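Local atomic coordinates of ricin B-related lectin (Polyporus squamosus, PDB entry 5MUA), a protein that binds galactose through a ricin-type lectin domain and, as a chimerolectin, probably also acts as a calcium-dependent, papain-like cysteine protease. Residues D43-I51 / V62-M71; C208-K216 / A247-E255. All blocks are in the same frame, centred on the assembly; numbering follows the deposited sequence.

From the N terminus, contact 1 is the first to close a loop, a short one of ten residues, as 43-51 turns back through a beta hairpin to meet 62-71 inside the ricin-type beta-trefoil region. Contact 2 opens only after that loop is shut: 208-216 and 247-255 enclose thirty residues, with the remainder of helix 208-226 and strand 233-243 among them. The two loops therefore follow in series, neither nesting nor crossing. Backbone pairing of strands builds contact 1, whereas contact 2 packs a helix on a strand. The two lie about 28 Å apart between centres, contact 1 serving the lectin part and contact 2 the papain-like part.

Contact 1: residues D43-I51 / V62-M71; sequences DPLNNLWLI and VRNAFAGSYM
Leu-50 and Arg-63 form the hydrogen-bonded antiparallel pair of a beta hairpin, with Leu-50 N to Arg-63 O at 2.7 Å and Arg-63 N to Leu-50 O at 2.8 Å. The non-hydrogen-bonded pairs Trp-49 with Asn-64 and Ile-51 with Val-62 flank it. Beyond the strand, Ala-65 N continues the backbone bonding to Leu-48 O.

Side-chain polarity enters through Asn-64. Its ND2 donates to Asn-46 O at 2.9 Å, approaching from above that carbonyl's plane, whereas OD1 uses an in-plane lone pair to accept from Ala-67 N, an Asx motif. Both ends of the amide are thus engaged, which fixes its rotation. Water 1 donates to Leu-45 O and Leu-48 O and accepts from Phe-66 N, bridging the segments where strand pairing has ended.

Aromatic packing centres on the Trp-49 indole. Asn-64 ND2 lies over one face, 3.5 Å from Trp-49 CH2, the amide standing steeply at 76° to the ring. In one of two conformers modelled for Met-71, CE lies over the opposite face, 4.2 Å from the centroid of the six-membered ring of Trp-49, a CH-pi contact left doubtful by the disorder. Val-62 CG1, anti to its backbone nitrogen (chi1 176°), meets Trp-49 CE3 at 3.7 Å. Farther out, Phe-66 CD1 packs on Leu-45 CB at 3.8 Å, the two side chains crossing nearly perpendicularly.

Met-71 immediately precedes the galactose-binding Asp-72. Trp-49 NE1 bonds to Leu-21 O in strand 19-23, and strand 7-13 pairs with strand 49-53 beside the hairpin, while Leu-48 and Ile-51 pack on strand 144-152.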
loop_
_atom_site.group_PDB
_atom_site.type_symbol
_atom_site.label_atom_id
_atom_site.label_comp_id
_atom_site.label_asym_id
_atom_site.label_seq_id
_atom_site.Cartn_x
_atom_site.Cartn_y
_atom_site.Cartn_z
ATOM N N ASP B 43 -6.823 -23.197 -12.501
ATOM C CA ASP B 43 -5.543 -22.694 -11.963
ATOM C C ASP B 43 -5.580 -22.492 -10.466
ATOM O O ASP B 43 -5.213 -21.386 -9.996
ATOM C CB ASP B 43 -5.094 -21.418 -12.711
ATOM C CG ASP B 43 -3.637 -21.115 -12.539
ATOM O OD1 ASP B 43 -2.835 -22.075 -12.258
ATOM O OD2 ASP B 43 -3.274 -19.920 -12.707
ATOM N N PRO B 44 -6.031 -23.498 -9.708
ATOM C CA PRO B 44 -6.178 -23.304 -8.238
ATOM C C PRO B 44 -4.782 -23.111 -7.622
ATOM O O PRO B 44 -3.810 -23.703 -8.064
ATOM C CB PRO B 44 -6.828 -24.607 -7.756
ATOM C CG PRO B 44 -6.380 -25.560 -8.758
ATOM C CD PRO B 44 -6.327 -24.895 -10.075
ATOM N N LEU B 45 -4.696 -22.245 -6.625
ATOM C CA LEU B 45 -3.404 -21.817 -6.134
ATOM C C LEU B 45 -2.558 -23.001 -5.565
ATOM O O LEU B 45 -1.362 -22.891 -5.487
ATOM C CB LEU B 45 -3.582 -20.738 -5.053
ATOM C CG LEU B 45 -4.281 -19.446 -5.444
ATOM C CD1 LEU B 45 -4.409 -18.490 -4.256
ATOM C CD2 LEU B 45 -3.382 -18.810 -6.477
ATOM N N ASN B 46 -3.233 -24.076 -5.128
ATOM C CA ASN B 46 -2.583 -25.271 -4.636
ATOM C C ASN B 46 -1.910 -26.128 -5.715
ATOM O O ASN B 46 -1.407 -27.225 -5.396
ATOM C CB ASN B 46 -3.519 -26.078 -3.715
ATOM C CG ASN B 46 -4.763 -26.526 -4.422
ATOM O OD1 ASN B 46 -4.856 -26.558 -5.639
ATOM N ND2 ASN B 46 -5.768 -26.837 -3.636
ATOM N N ASN B 47 -1.870 -25.634 -6.944
ATOM C CA ASN B 47 -1.002 -26.214 -7.983
ATOM C C ASN B 47 0.396 -25.625 -8.028
ATOM O O ASN B 47 1.192 -25.951 -8.921
ATOM C CB ASN B 47 -1.677 -26.215 -9.345
ATOM C CG ASN B 47 -1.797 -24.815 -9.938
ATOM O OD1 ASN B 47 -1.171 -23.849 -9.399
ATOM N ND2 ASN B 47 -2.592 -24.688 -11.040
ATOM N N LEU B 48 0.701 -24.708 -7.116
ATOM C CA LEU B 48 1.972 -24.010 -7.163
ATOM C C LEU B 48 2.950 -24.632 -6.215
ATOM O O LEU B 48 2.654 -24.775 -5.043
ATOM C CB LEU B 48 1.784 -22.545 -6.803
ATOM C CG LEU B 48 0.835 -21.806 -7.765
ATOM C CD1 LEU B 48 0.388 -20.465 -7.154
ATOM C CD2 LEU B 48 1.501 -21.587 -9.142
ATOM N N TRP B 49 4.158 -24.910 -6.712
ATOM C CA TRP B 49 5.177 -25.566 -5.896
ATOM C C TRP B 49 6.437 -24.738 -5.762
ATOM O O TRP B 49 7.076 -24.342 -6.772
ATOM C CB TRP B 49 5.525 -26.941 -6.473
ATOM C CG TRP B 49 4.320 -27.826 -6.495
ATOM C CD1 TRP B 49 3.456 -27.987 -7.549
ATOM C CD2 TRP B 49 3.741 -28.604 -5.405
ATOM N NE1 TRP B 49 2.461 -28.829 -7.206
ATOM C CE2 TRP B 49 2.599 -29.236 -5.915
ATOM C CE3 TRP B 49 4.121 -28.870 -4.087
ATOM C CZ2 TRP B 49 1.791 -30.104 -5.138
ATOM C CZ3 TRP B 49 3.334 -29.742 -3.298
ATOM C CH2 TRP B 49 2.172 -30.349 -3.839
ATOM N N LEU B 50 6.798 -24.467 -4.507
ATOM C CA LEU B 50 7.969 -23.688 -4.155
ATOM C C LEU B 50 9.067 -24.670 -3.822
ATOM O O LEU B 50 8.953 -25.423 -2.899
ATOM C CB LEU B 50 7.699 -22.765 -2.932
ATOM C CG LEU B 50 8.932 -22.057 -2.342
ATOM C CD1 LEU B 50 9.666 -21.133 -3.341
ATOM C CD2 LEU B 50 8.550 -21.192 -1.168
ATOM N N ILE B 51 10.101 -24.650 -4.653
ATOM C CA ILE B 51 11.155 -25.657 -4.674
ATOM C C ILE B 51 12.401 -24.967 -4.201
ATOM O O ILE B 51 12.852 -23.984 -4.822
ATOM C CB ILE B 51 11.284 -26.247 -6.079
ATOM C CG1 ILE B 51 9.991 -26.943 -6.412
ATOM C CG2 ILE B 51 12.433 -27.268 -6.079
ATOM C CD1 ILE B 51 10.006 -27.678 -7.748
ATOM N N VAL B 62 10.090 -29.475 -1.767
ATOM C CA VAL B 62 9.057 -29.140 -2.709
ATOM C C VAL B 62 7.846 -28.849 -1.847
ATOM O O VAL B 62 7.205 -29.733 -1.277
ATOM C CB VAL B 62 8.791 -30.298 -3.725
ATOM C CG1 VAL B 62 7.640 -29.965 -4.658
ATOM C CG2 VAL B 62 10.054 -30.607 -4.453
ATOM N N ARG B 63 7.576 -27.576 -1.700
ATOM C CA ARG B 63 6.544 -27.060 -0.776
ATOM C C ARG B 63 5.350 -26.522 -1.502
ATOM O O ARG B 63 5.509 -25.799 -2.482
ATOM C CB ARG B 63 7.191 -25.953 0.080
ATOM C CG ARG B 63 6.377 -25.525 1.258
ATOM C CD ARG B 63 7.012 -24.375 2.038
ATOM N NE ARG B 63 6.293 -24.271 3.282
ATOM C CZ ARG B 63 6.554 -23.379 4.226
ATOM N NH1 ARG B 63 7.485 -22.440 4.046
ATOM N NH2 ARG B 63 5.871 -23.442 5.335
ATOM N N ASN B 64 4.164 -26.815 -1.010
ATOM C CA ASN B 64 2.941 -26.296 -1.614
ATOM C C ASN B 64 2.821 -24.816 -1.202
ATOM O O ASN B 64 2.802 -24.513 -0.030
ATOM C CB ASN B 64 1.736 -27.125 -1.191
ATOM C CG ASN B 64 0.526 -26.812 -2.003
ATOM O OD1 ASN B 64 -0.343 -26.094 -1.557
ATOM N ND2 ASN B 64 0.450 -27.361 -3.216
ATOM N N ALA B 65 2.870 -23.886 -2.147
ATOM C CA ALA B 65 2.920 -22.443 -1.778
ATOM C C ALA B 65 1.625 -22.130 -1.009
ATOM O O ALA B 65 1.670 -21.360 -0.032
ATOM C CB ALA B 65 3.046 -21.541 -3.003
ATOM N N PHE B 66 0.496 -22.672 -1.483
ATOM C CA PHE B 66 -0.804 -22.383 -0.910
ATOM C C PHE B 66 -0.914 -22.939 0.507
ATOM O O PHE B 66 -1.097 -22.203 1.448
ATOM C CB PHE B 66 -1.924 -22.900 -1.824
ATOM C CG PHE B 66 -3.328 -22.685 -1.292
ATOM C CD1 PHE B 66 -3.918 -21.432 -1.346
ATOM C CD2 PHE B 66 -4.037 -23.730 -0.689
ATOM C CE1 PHE B 66 -5.196 -21.240 -0.832
ATOM C CE2 PHE B 66 -5.316 -23.550 -0.154
ATOM C CZ PHE B 66 -5.900 -22.293 -0.259
ATOM N N ALA B 67 -0.772 -24.271 0.654
ATOM C CA ALA B 67 -1.069 -24.966 1.902
ATOM C C ALA B 67 0.081 -24.930 2.897
ATOM O O ALA B 67 -0.140 -25.163 4.094
ATOM C CB ALA B 67 -1.489 -26.416 1.652
ATOM N N GLY B 68 1.265 -24.616 2.441
ATOM C CA GLY B 68 2.475 -24.610 3.269
ATOM C C GLY B 68 3.094 -25.973 3.524
ATOM O O GLY B 68 4.243 -26.050 4.005
ATOM N N SER B 69 2.319 -27.022 3.266
ATOM C CA SER B 69 2.694 -28.434 3.464
ATOM C C SER B 69 3.870 -28.774 2.495
ATOM O O SER B 69 3.990 -28.256 1.383
ATOM C CB SER B 69 1.511 -29.340 3.029
ATOM O OG SER B 69 0.346 -29.072 3.713
ATOM N N TYR B 70 4.698 -29.691 2.938
ATOM C CA TYR B 70 5.812 -30.221 2.165
ATOM C C TYR B 70 5.445 -31.555 1.513
ATOM O O TYR B 70 4.906 -32.450 2.158
ATOM C CB TYR B 70 7.036 -30.413 3.073
ATOM C CG TYR B 70 7.648 -29.067 3.462
ATOM C CD1 TYR B 70 7.055 -28.245 4.424
ATOM C CD2 TYR B 70 8.789 -28.580 2.810
ATOM C CE1 TYR B 70 7.566 -27.008 4.729
ATOM C CE2 TYR B 70 9.369 -27.384 3.179
ATOM C CZ TYR B 70 8.742 -26.591 4.125
ATOM O OH TYR B 70 9.252 -25.377 4.384
ATOM N N MET B 71 5.825 -31.697 0.261
ATOM C CA MET B 71 5.684 -32.990 -0.479
ATOM C C MET B 71 6.521 -34.027 0.277
ATOM O O MET B 71 7.716 -33.815 0.565
ATOM C CB MET B 71 6.165 -32.865 -1.866
ATOM C CG MET B 71 5.895 -34.097 -2.709
ATOM S SD MET B 71 6.586 -33.868 -4.422
ATOM C CE MET B 71 5.296 -32.968 -5.286
HETATM O O HOH W 1 0.423 -24.108 -3.844
#

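Contact 2: residues C208-K216 / A247-E255; sequences CDDFATVFK and AHAYNWFVE. With CA (calcium ion), chain H; CA (calcium ion), chain I; E64 (N-[N-[1-hydroxycarboxyethyl-carbonyl]leucylamino-butyl]-guanidine), chain K.
Cys-208 CB comes within 3.7 Å of His-248 ND1 where the first turn of helix 208-226 meets the start of strand 246-255, the cysteine-histidine arrangement of papain-like proteases. With SG between the backbone nitrogen and the carbonyl carbon (chi1 56°), Cys-208 points its sulfur at the inhibitor and is joined covalently to E64 C2 at 1.9 Å. The inhibitor carboxylate is gripped from both segments: Cys-208 N donates to E64 O1, and His-248 ND1 donates to E64 O2 at 2.9 Å, with that oxygen at the edge of the imidazole. The histidine reaches it with CG anti to its own nitrogen (chi1 -169°), and its NE2 is held by Glu-266.

Asp-209 turns its carboxylate to the calcium ions. Asp-209 OD1 and OD2 both bind one calcium ion, and Asp-209 OD2 also reaches the second calcium at 2.3 Å, where E64 O4 is a further ligand. Asp-210 OD2 joins the first site; Asp-207 and, from the second subunit, Ser-175 and Asp-176 help complete the calcium sites.

Small side chains let helix and strand approach: Ala-249 CB sits 3.7 Å from Asp-209 CA and 4.0 Å from Ala-212 CB. Asn-251 ND2 then donates to Ala-212 O at 3.2 Å, nearly straight at 174°, while Lys-216 N reaches the opposite face of that carbonyl. The same ND2 also bonds to Gly-237 O, so helix and neighbouring strand share the amide nitrogen. Asn-251 OD1 instead meets the edge of Phe-215 at CD2 and, though buried, has no hydrogen-bonding partner. Phe-215 CE2 comes to the edge of Phe-253 at CZ, 4.0 Å away.

Strands 233-243 and 261-266 pair with strand 246-255 on its two sides, and helix 184-194 packs against Phe-215 and Phe-253.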
loop_
_atom_site.group_PDB
_atom_site.type_symbol
_atom_site.label_atom_id
_atom_site.label_comp_id
_atom_site.label_asym_id
_atom_site.label_seq_id
_atom_site.Cartn_x
_atom_site.Cartn_y
_atom_site.Cartn_z
ATOM N N CYS B 208 -4.076 9.398 -8.252
ATOM C CA CYS B 208 -3.403 8.247 -8.865
ATOM C C CYS B 208 -2.405 7.636 -7.877
ATOM O O CYS B 208 -2.306 6.400 -7.789
ATOM C CB CYS B 208 -2.673 8.624 -10.098
ATOM S SG CYS B 208 -1.430 9.939 -10.021
ATOM N N ASP B 209 -1.690 8.459 -7.119
ATOM C CA ASP B 209 -0.776 7.905 -6.177
ATOM C C ASP B 209 -1.457 6.952 -5.202
ATOM O O ASP B 209 -0.866 5.930 -4.823
ATOM C CB ASP B 209 0.083 8.954 -5.472
ATOM C CG ASP B 209 -0.733 9.973 -4.639
ATOM O OD1 ASP B 209 -1.031 9.684 -3.460
ATOM O OD2 ASP B 209 -1.095 11.017 -5.244
ATOM N N ASP B 210 -2.659 7.267 -4.781
ATOM C CA ASP B 210 -3.355 6.470 -3.788
ATOM C C ASP B 210 -3.860 5.154 -4.410
ATOM O O ASP B 210 -3.717 4.110 -3.837
ATOM C CB ASP B 210 -4.482 7.272 -3.168
ATOM C CG ASP B 210 -3.952 8.500 -2.490
ATOM O OD1 ASP B 210 -3.268 8.317 -1.458
ATOM O OD2 ASP B 210 -4.112 9.592 -3.072
ATOM N N PHE B 211 -4.434 5.248 -5.614
ATOM C CA PHE B 211 -4.857 4.047 -6.320
ATOM C C PHE B 211 -3.691 3.104 -6.479
ATOM O O PHE B 211 -3.877 1.907 -6.194
ATOM C CB PHE B 211 -5.437 4.371 -7.685
ATOM C CG PHE B 211 -6.846 4.923 -7.628
ATOM C CD1 PHE B 211 -7.942 4.071 -7.616
ATOM C CD2 PHE B 211 -7.066 6.299 -7.521
ATOM C CE1 PHE B 211 -9.220 4.557 -7.512
ATOM C CE2 PHE B 211 -8.352 6.806 -7.444
ATOM C CZ PHE B 211 -9.437 5.918 -7.409
ATOM N N ALA B 212 -2.528 3.596 -6.920
ATOM C CA ALA B 212 -1.406 2.730 -7.191
ATOM C C ALA B 212 -0.784 2.114 -5.906
ATOM O O ALA B 212 -0.406 0.943 -5.828
ATOM C CB ALA B 212 -0.371 3.422 -8.068
ATOM N N THR B 213 -0.714 2.944 -4.887
ATOM C CA THR B 213 -0.145 2.483 -3.608
ATOM C C THR B 213 -1.084 1.525 -2.924
ATOM O O THR B 213 -0.630 0.527 -2.380
ATOM C CB THR B 213 0.168 3.690 -2.692
ATOM O OG1 THR B 213 1.183 4.429 -3.305
ATOM C CG2 THR B 213 0.707 3.230 -1.303
ATOM N N VAL B 214 -2.381 1.827 -2.876
ATOM C CA VAL B 214 -3.343 0.998 -2.225
ATOM C C VAL B 214 -3.415 -0.361 -2.981
ATOM O O VAL B 214 -3.475 -1.394 -2.323
ATOM C CB VAL B 214 -4.744 1.656 -2.086
ATOM C CG1 VAL B 214 -5.800 0.668 -1.618
ATOM C CG2 VAL B 214 -4.659 2.807 -1.085
ATOM N N PHE B 215 -3.450 -0.327 -4.312
ATOM C CA PHE B 215 -3.494 -1.601 -5.061
ATOM C C PHE B 215 -2.275 -2.474 -4.729
ATOM O O PHE B 215 -2.454 -3.703 -4.485
ATOM C CB PHE B 215 -3.691 -1.421 -6.569
ATOM C CG PHE B 215 -3.839 -2.726 -7.297
ATOM C CD1 PHE B 215 -4.844 -3.593 -6.919
ATOM C CD2 PHE B 215 -2.951 -3.087 -8.298
ATOM C CE1 PHE B 215 -4.985 -4.836 -7.544
ATOM C CE2 PHE B 215 -3.059 -4.328 -8.900
ATOM C CZ PHE B 215 -4.119 -5.148 -8.551
ATOM N N LYS B 216 -1.101 -1.856 -4.694
ATOM C CA LYS B 216 0.103 -2.554 -4.317
ATOM C C LYS B 216 -0.001 -3.241 -2.977
ATOM O O LYS B 216 0.433 -4.432 -2.785
ATOM C CB LYS B 216 1.356 -1.718 -4.498
ATOM C CG LYS B 216 2.625 -2.431 -4.103
ATOM C CD LYS B 216 3.896 -1.734 -4.543
ATOM C CE LYS B 216 5.094 -2.435 -3.892
ATOM N NZ LYS B 216 5.198 -3.871 -4.273
ATOM N N ALA B 247 1.894 14.041 -15.009
ATOM C CA ALA B 247 2.527 12.930 -14.322
ATOM C C ALA B 247 1.503 11.999 -13.744
ATOM O O ALA B 247 0.401 12.440 -13.347
ATOM C CB ALA B 247 3.474 13.429 -13.265
ATOM N N HIS B 248 1.867 10.696 -13.613
ATOM C CA HIS B 248 0.836 9.705 -13.236
ATOM C C HIS B 248 1.505 8.573 -12.529
ATOM O O HIS B 248 2.643 8.254 -12.861
ATOM C CB HIS B 248 0.135 9.162 -14.534
ATOM C CG HIS B 248 -1.101 8.336 -14.317
ATOM N ND1 HIS B 248 -2.280 8.811 -13.780
ATOM C CD2 HIS B 248 -1.352 7.060 -14.631
ATOM C CE1 HIS B 248 -3.180 7.858 -13.734
ATOM N NE2 HIS B 248 -2.629 6.771 -14.235
ATOM N N ALA B 249 0.751 7.982 -11.593
ATOM C CA ALA B 249 1.129 6.801 -10.855
ATOM C C ALA B 249 0.330 5.623 -11.307
ATOM O O ALA B 249 -0.861 5.729 -11.510
ATOM C CB ALA B 249 0.952 6.969 -9.332
ATOM N N TYR B 250 1.001 4.466 -11.414
ATOM C CA TYR B 250 0.362 3.266 -11.991
ATOM C C TYR B 250 1.177 2.075 -11.555
ATOM O O TYR B 250 2.217 2.209 -10.836
ATOM C CB TYR B 250 0.281 3.329 -13.569
ATOM C CG TYR B 250 1.538 3.849 -14.215
ATOM C CD1 TYR B 250 1.842 5.223 -14.209
ATOM C CD2 TYR B 250 2.466 3.001 -14.787
ATOM C CE1 TYR B 250 3.029 5.720 -14.741
ATOM C CE2 TYR B 250 3.673 3.480 -15.330
ATOM C CZ TYR B 250 3.952 4.836 -15.334
ATOM O OH TYR B 250 5.125 5.304 -15.863
ATOM N N ASN B 251 0.667 0.913 -11.879
ATOM C CA ASN B 251 1.319 -0.326 -11.455
ATOM C C ASN B 251 1.911 -1.072 -12.675
ATOM O O ASN B 251 1.654 -0.736 -13.824
ATOM C CB ASN B 251 0.321 -1.211 -10.719
ATOM C CG ASN B 251 -0.215 -0.556 -9.444
ATOM O OD1 ASN B 251 -1.361 -0.117 -9.379
ATOM N ND2 ASN B 251 0.620 -0.504 -8.441
ATOM N N TRP B 252 2.693 -2.116 -12.396
ATOM C CA TRP B 252 3.358 -2.834 -13.443
ATOM C C TRP B 252 3.728 -4.236 -12.998
ATOM O O TRP B 252 3.876 -4.516 -11.789
ATOM C CB TRP B 252 4.571 -2.140 -13.948
ATOM C CG TRP B 252 5.690 -1.933 -12.927
ATOM C CD1 TRP B 252 5.836 -0.854 -12.083
ATOM C CD2 TRP B 252 6.827 -2.774 -12.698
ATOM N NE1 TRP B 252 6.997 -1.011 -11.321
ATOM C CE2 TRP B 252 7.630 -2.160 -11.716
ATOM C CE3 TRP B 252 7.240 -4.011 -13.225
ATOM C CZ2 TRP B 252 8.761 -2.758 -11.210
ATOM C CZ3 TRP B 252 8.402 -4.567 -12.755
ATOM C CH2 TRP B 252 9.159 -3.941 -11.778
ATOM N N PHE B 253 3.932 -5.071 -14.003
ATOM C CA PHE B 253 4.103 -6.482 -13.822
ATOM C C PHE B 253 4.991 -7.018 -14.948
ATOM O O PHE B 253 5.280 -6.320 -15.968
ATOM C CB PHE B 253 2.725 -7.177 -13.951
ATOM C CG PHE B 253 1.736 -6.788 -12.883
ATOM C CD1 PHE B 253 1.806 -7.363 -11.614
ATOM C CD2 PHE B 253 0.754 -5.887 -13.135
ATOM C CE1 PHE B 253 0.949 -6.945 -10.585
ATOM C CE2 PHE B 253 -0.145 -5.496 -12.141
ATOM C CZ PHE B 253 -0.050 -6.036 -10.870
ATOM N N VAL B 254 5.365 -8.284 -14.795
ATOM C CA VAL B 254 5.928 -9.027 -15.937
ATOM C C VAL B 254 4.979 -10.114 -16.248
ATOM O O VAL B 254 4.147 -10.493 -15.450
ATOM C CB VAL B 254 7.395 -9.509 -15.759
ATOM C CG1 VAL B 254 8.316 -8.372 -15.393
ATOM C CG2 VAL B 254 7.542 -10.577 -14.712
ATOM N N GLU B 255 5.077 -10.611 -17.478
ATOM C CA GLU B 255 4.099 -11.519 -18.032
ATOM C C GLU B 255 4.601 -12.937 -17.817
ATOM O O GLU B 255 5.754 -13.223 -18.056
ATOM C CB GLU B 255 3.985 -11.289 -19.572
ATOM C CG GLU B 255 3.269 -10.004 -19.996
ATOM C CD GLU B 255 1.801 -10.085 -19.688
ATOM O OE1 GLU B 255 1.205 -11.171 -19.788
ATOM O OE2 GLU B 255 1.222 -9.074 -19.387
HETATM CA CA CA H . -2.623 11.497 -3.180
HETATM CA CA CA I . -1.369 13.229 -5.926
HETATM C C1 E64 K . -3.538 11.255 -11.277
HETATM O O1 E64 K . -4.478 11.240 -10.486
HETATM O O2 E64 K . -3.650 10.993 -12.518
HETATM C C2 E64 K . -2.177 11.471 -10.752
HETATM C C3 E64 K . -2.188 12.628 -9.751
HETATM O O3 E64 K . -2.398 13.686 -10.672
HETATM C C4 E64 K . -0.890 12.805 -9.052
HETATM O O4 E64 K . -0.721 12.400 -7.948
HETATM N N1 E64 K . 0.089 13.325 -9.718
HETATM C C6 E64 K . 1.426 13.568 -9.198
HETATM C C7 E64 K . 2.574 12.669 -9.616
HETATM C C8 E64 K . 2.296 11.180 -9.473
HETATM C C9 E64 K . 2.333 10.779 -7.996
HETATM C C10 E64 K . 3.330 10.468 -10.235
HETATM C C11 E64 K . 1.819 15.019 -9.035
HETATM O O5 E64 K . 2.270 15.561 -10.032
HETATM N N2 E64 K . 1.683 15.661 -7.901
HETATM C C12 E64 K . 2.242 17.001 -7.630
HETATM C C13 E64 K . 3.254 16.917 -6.494
HETATM C C14 E64 K . 3.800 18.278 -5.990
HETATM C C15 E64 K . 5.322 18.316 -6.109
HETATM N N3 E64 K . 5.830 19.406 -5.270
HETATM C C16 E64 K . 7.101 19.654 -5.003
HETATM N N4 E64 K . 8.084 18.989 -5.641
HETATM N N5 E64 K . 7.397 20.568 -4.021
HETATM O O HOH W 2 -2.394 10.705 -0.828
HETATM O O HOH W 3 -1.379 15.505 -7.043
#